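Local coordinates for protein AvmM (Streptomyces sp. NBRC 109436, PDB 7FE6) that catalyses macrocyclization in alchivemycin A biosynthesis, through a dehydration and Michael-type addition, at residues A[23-31]-A[154-162]. Residues are numbered along the deposited sequence; the frame is centred on the assembly and turned at random.
Sequences NIVADFIGV and GIFALPGML
A26 and A157 face each other where the CA atoms of two β-strands from different sheets come closest, and they illustrate how small residues let sheets pack closely: their CB atoms meet at 3.6 Å. The axes of strand 24-29 and strand 154-162 approach to 7.0 Å and run at 146°, broadly antiparallel, yet no hydrogen bond joins them. Alternate residues on each strand, I24, A26 and F28 against I155, A157, P159 and M161, turn inward, so the contact is carried mostly by side chains.

On one side of the alanine pair the contacts are aliphatic. I24 sends its CG2 branch, anti to the backbone N, across to P159 CB and to M161 CE, the latter at 3.6 Å. The first two torsions of M161, with chi2 at -88°, bring SD alongside I24 CG1 at 4.0 Å, while chi3 of -10° swings CE onto I24 CG2. The P159 ring bridges toward the centre, its CG lying 4.1 Å from A26 CB.

The other side belongs to F28. Its CZ is the leading atom, 3.7 Å from A157 CB and equally close to the backbone I155 O, both oblique to the ring, while the backbone carbon of F156 sits at the ring's edge. On the same ring, CE1 touches I155 CG2 at 4.1 Å, the two side chains crossing at a slant. Beyond the turn at G30, V31 CG1 and I155 CD1 end this side as a looser aliphatic pair.

Strand 24-29 pairs with strand 40-49, where V25 and D27 make backbone hydrogen bonds with T48 and F46, whereas strand 153-162 lies between strands 178-189 and 57-66. Inward-facing apolar residues from two stacked sheets, buried near the middle of the chain, are the hallmark of a β-sandwich core.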
ATOM      1  N   ASN A  23     -11.063   9.668   7.953  1.00 63.66           N
ATOM      2  CA  ASN A  23     -11.261   9.918   6.535  1.00 62.00           C
ATOM      3  C   ASN A  23     -10.015  10.501   5.882  1.00 58.62           C
ATOM      4  O   ASN A  23      -9.911  10.476   4.651  1.00 56.51           O
ATOM      5  CB  ASN A  23     -12.448  10.865   6.336  1.00 64.47           C
ATOM      6  CG  ASN A  23     -13.791  10.153   6.387  1.00 65.65           C
ATOM      7  OD1 ASN A  23     -13.896   8.969   6.063  1.00 64.25           O
ATOM      8  ND2 ASN A  23     -14.828  10.882   6.793  1.00 67.78           N
ATOM      9  N   ILE A  24      -9.084  11.032   6.673  1.00 59.14           N
ATOM     10  CA  ILE A  24      -7.818  11.564   6.182  1.00 57.43           C
ATOM     11  C   ILE A  24      -6.796  10.449   6.374  1.00 57.60           C
ATOM     12  O   ILE A  24      -6.275  10.255   7.481  1.00 57.75           O
ATOM     13  CB  ILE A  24      -7.395  12.837   6.925  1.00 56.13           C
ATOM     14  CG1 ILE A  24      -8.575  13.789   7.115  1.00 60.90           C
ATOM     15  CG2 ILE A  24      -6.306  13.544   6.144  1.00 52.89           C
ATOM     16  CD1 ILE A  24      -9.245  14.247   5.806  1.00 61.89           C
ATOM     17  N   VAL A  25      -6.506   9.723   5.294  1.00 53.20           N
ATOM     18  CA  VAL A  25      -5.656   8.539   5.330  1.00 55.42           C
ATOM     19  C   VAL A  25      -4.287   8.874   4.715  1.00 53.26           C
ATOM     20  O   VAL A  25      -4.096   9.924   4.112  1.00 53.99           O
ATOM     21  CB  VAL A  25      -6.330   7.351   4.606  1.00 59.22           C
ATOM     22  CG1 VAL A  25      -7.765   7.187   5.127  1.00 59.09           C
ATOM     23  CG2 VAL A  25      -6.344   7.574   3.094  1.00 47.82           C
ATOM     24  N   ALA A  26      -3.332   7.952   4.846  1.00 53.27           N
ATOM     25  CA  ALA A  26      -2.014   8.150   4.248  1.00 50.83           C
ATOM     26  C   ALA A  26      -1.500   6.861   3.599  1.00 49.53           C
ATOM     27  O   ALA A  26      -1.768   5.754   4.075  1.00 48.09           O
ATOM     28  CB  ALA A  26      -1.010   8.643   5.282  1.00 48.48           C
ATOM     29  N   ASP A  27      -0.709   7.016   2.531  1.00 43.51           N
ATOM     30  CA  ASP A  27      -0.129   5.882   1.824  1.00 43.55           C
ATOM     31  C   ASP A  27       1.370   6.074   1.612  1.00 44.16           C
ATOM     32  O   ASP A  27       1.849   7.197   1.413  1.00 43.26           O
ATOM     33  CB  ASP A  27      -0.803   5.649   0.476  1.00 41.57           C
ATOM     34  CG  ASP A  27      -2.267   5.333   0.629  1.00 45.45           C
ATOM     35  OD1 ASP A  27      -2.590   4.357   1.333  1.00 46.68           O
ATOM     36  OD2 ASP A  27      -3.105   6.038   0.032  1.00 48.30           O
ATOM     37  N   PHE A  28       2.107   4.959   1.669  1.00 42.60           N
ATOM     38  CA  PHE A  28       3.536   4.922   1.396  1.00 39.30           C
ATOM     39  C   PHE A  28       3.800   4.310   0.023  1.00 39.68           C
ATOM     40  O   PHE A  28       3.101   3.390  -0.416  1.00 40.79           O
ATOM     41  CB  PHE A  28       4.280   4.106   2.464  1.00 38.31           C
ATOM     42  CG  PHE A  28       4.387   4.781   3.813  1.00 42.42           C
ATOM     43  CD1 PHE A  28       5.324   5.789   4.033  1.00 40.90           C
ATOM     44  CD2 PHE A  28       3.613   4.363   4.883  1.00 44.29           C
ATOM     45  CE1 PHE A  28       5.453   6.385   5.273  1.00 43.27           C
ATOM     46  CE2 PHE A  28       3.745   4.979   6.145  1.00 45.79           C
ATOM     47  CZ  PHE A  28       4.655   5.989   6.324  1.00 44.70           C
ATOM     48  N   ILE A  29       4.835   4.813  -0.648  1.00 38.18           N
ATOM     49  CA  ILE A  29       5.340   4.226  -1.886  1.00 37.83           C
ATOM     50  C   ILE A  29       6.852   4.117  -1.769  1.00 40.23           C
ATOM     51  O   ILE A  29       7.519   5.110  -1.463  1.00 40.54           O
ATOM     52  CB  ILE A  29       4.978   5.059  -3.135  1.00 39.87           C
ATOM     53  CG1 ILE A  29       3.471   5.052  -3.401  1.00 39.82           C
ATOM     54  CG2 ILE A  29       5.702   4.506  -4.369  1.00 39.99           C
ATOM     55  CD1 ILE A  29       2.927   3.694  -3.855  1.00 38.15           C
ATOM     56  N   GLY A  30       7.396   2.914  -2.000  1.00 38.60           N
ATOM     57  CA  GLY A  30       8.824   2.750  -2.145  1.00 36.04           C
ATOM     58  C   GLY A  30       9.611   2.653  -0.859  1.00 38.25           C
ATOM     59  O   GLY A  30      10.838   2.777  -0.895  1.00 38.69           O
ATOM     60  N   VAL A  31       8.951   2.445   0.277  1.00 36.68           N
ATOM     61  CA  VAL A  31       9.635   2.172   1.540  1.00 38.54           C
ATOM     62  C   VAL A  31      10.224   0.762   1.505  1.00 39.24           C
ATOM     63  O   VAL A  31       9.471  -0.215   1.373  1.00 40.98           O
ATOM     64  CB  VAL A  31       8.678   2.311   2.732  1.00 39.96           C
ATOM     65  CG1 VAL A  31       9.456   2.160   4.058  1.00 39.78           C
ATOM     66  CG2 VAL A  31       7.966   3.641   2.669  1.00 39.62           C
ATOM     67  N   GLY A 154       9.487   1.121  12.647  1.00 58.41           N
ATOM     68  CA  GLY A 154       8.443   1.548  11.738  1.00 52.69           C
ATOM     69  C   GLY A 154       8.604   3.007  11.401  1.00 56.47           C
ATOM     70  O   GLY A 154       9.098   3.807  12.209  1.00 55.88           O
ATOM     71  N   ILE A 155       8.197   3.353  10.184  1.00 53.45           N
ATOM     72  CA  ILE A 155       7.891   4.733   9.842  1.00 51.03           C
ATOM     73  C   ILE A 155       6.375   4.859   9.855  1.00 51.79           C
ATOM     74  O   ILE A 155       5.666   4.030   9.261  1.00 48.91           O
ATOM     75  CB  ILE A 155       8.477   5.123   8.481  1.00 48.82           C
ATOM     76  CG1 ILE A 155       9.965   4.791   8.443  1.00 52.41           C
ATOM     77  CG2 ILE A 155       8.289   6.600   8.248  1.00 51.73           C
ATOM     78  CD1 ILE A 155      10.625   4.975   7.075  1.00 45.35           C
ATOM     79  N   PHE A 156       5.875   5.892  10.514  1.00 49.45           N
ATOM     80  CA  PHE A 156       4.442   6.097  10.631  1.00 52.05           C
ATOM     81  C   PHE A 156       4.053   7.447  10.056  1.00 54.89           C
ATOM     82  O   PHE A 156       4.745   8.448  10.270  1.00 56.97           O
ATOM     83  CB  PHE A 156       3.963   6.028  12.069  1.00 53.06           C
ATOM     84  CG  PHE A 156       4.115   4.677  12.708  1.00 53.82           C
ATOM     85  CD1 PHE A 156       5.364   4.253  13.189  1.00 51.28           C
ATOM     86  CD2 PHE A 156       3.003   3.837  12.849  1.00 49.67           C
ATOM     87  CE1 PHE A 156       5.503   3.035  13.802  1.00 53.06           C
ATOM     88  CE2 PHE A 156       3.128   2.605  13.446  1.00 50.33           C
ATOM     89  CZ  PHE A 156       4.389   2.197  13.933  1.00 55.16           C
ATOM     90  N   ALA A 157       2.969   7.452   9.286  1.00 53.34           N
ATOM     91  CA  ALA A 157       2.431   8.668   8.701  1.00 52.63           C
ATOM     92  C   ALA A 157       1.245   9.132   9.534  1.00 53.67           C
ATOM     93  O   ALA A 157       0.275   8.388   9.714  1.00 53.09           O
ATOM     94  CB  ALA A 157       2.028   8.432   7.249  1.00 51.78           C
ATOM     95  N   LEU A 158       1.321  10.359  10.034  1.00 54.72           N
ATOM     96  CA  LEU A 158       0.270  10.923  10.879  1.00 57.03           C
ATOM     97  C   LEU A 158      -0.152  12.239  10.248  1.00 56.44           C
ATOM     98  O   LEU A 158       0.486  13.281  10.492  1.00 56.98           O
ATOM     99  CB  LEU A 158       0.752  11.142  12.311  1.00 57.80           C
ATOM    100  CG  LEU A 158      -0.224  11.888  13.231  1.00 56.80           C
ATOM    101  CD1 LEU A 158      -1.465  11.038  13.581  1.00 52.69           C
ATOM    102  CD2 LEU A 158       0.490  12.400  14.472  1.00 55.71           C
ATOM    103  N   PRO A 159      -1.204  12.235   9.431  1.00 58.79           N
ATOM    104  CA  PRO A 159      -1.696  13.495   8.856  1.00 58.97           C
ATOM    105  C   PRO A 159      -2.229  14.418   9.947  1.00 56.54           C
ATOM    106  O   PRO A 159      -2.998  14.002  10.813  1.00 59.61           O
ATOM    107  CB  PRO A 159      -2.799  13.037   7.897  1.00 55.28           C
ATOM    108  CG  PRO A 159      -2.527  11.571   7.673  1.00 54.96           C
ATOM    109  CD  PRO A 159      -1.974  11.078   8.960  1.00 54.97           C
ATOM    110  N   GLY A 160      -1.778  15.669   9.927  1.00 58.18           N
ATOM    111  CA  GLY A 160      -2.262  16.700  10.841  1.00 59.98           C
ATOM    112  C   GLY A 160      -3.114  17.737  10.127  1.00 61.82           C
ATOM    113  O   GLY A 160      -2.776  18.191   9.027  1.00 60.63           O
ATOM    114  N   MET A 161      -4.238  18.083  10.745  1.00 62.89           N
ATOM    115  CA  MET A 161      -5.073  19.141  10.212  1.00 65.11           C
ATOM    116  C   MET A 161      -5.519  20.079  11.323  1.00 69.84           C
ATOM    117  O   MET A 161      -5.571  19.726  12.505  1.00 69.44           O
ATOM    118  CB  MET A 161      -6.294  18.597   9.459  1.00 66.89           C
ATOM    119  CG  MET A 161      -7.018  17.434  10.136  1.00 69.30           C
ATOM    120  SD  MET A 161      -6.373  15.793   9.714  1.00 56.22           S
ATOM    121  CE  MET A 161      -5.274  16.188   8.381  1.00 57.32           C
ATOM    122  N   LEU A 162      -5.844  21.291  10.896  1.00 73.93           N
ATOM    123  CA  LEU A 162      -6.465  22.313  11.720  1.00 76.46           C
ATOM    124  C   LEU A 162      -7.957  22.235  11.421  1.00 77.97           C
ATOM    125  O   LEU A 162      -8.386  22.492  10.291  1.00 71.06           O
ATOM    126  CB  LEU A 162      -5.868  23.682  11.396  1.00 74.93           C
ATOM    127  CG  LEU A 162      -4.378  23.827  11.748  1.00 72.30           C
ATOM    128  CD1 LEU A 162      -3.861  25.212  11.429  1.00 72.80           C
ATOM    129  CD2 LEU A 162      -4.162  23.539  13.219  1.00 72.05           C
TER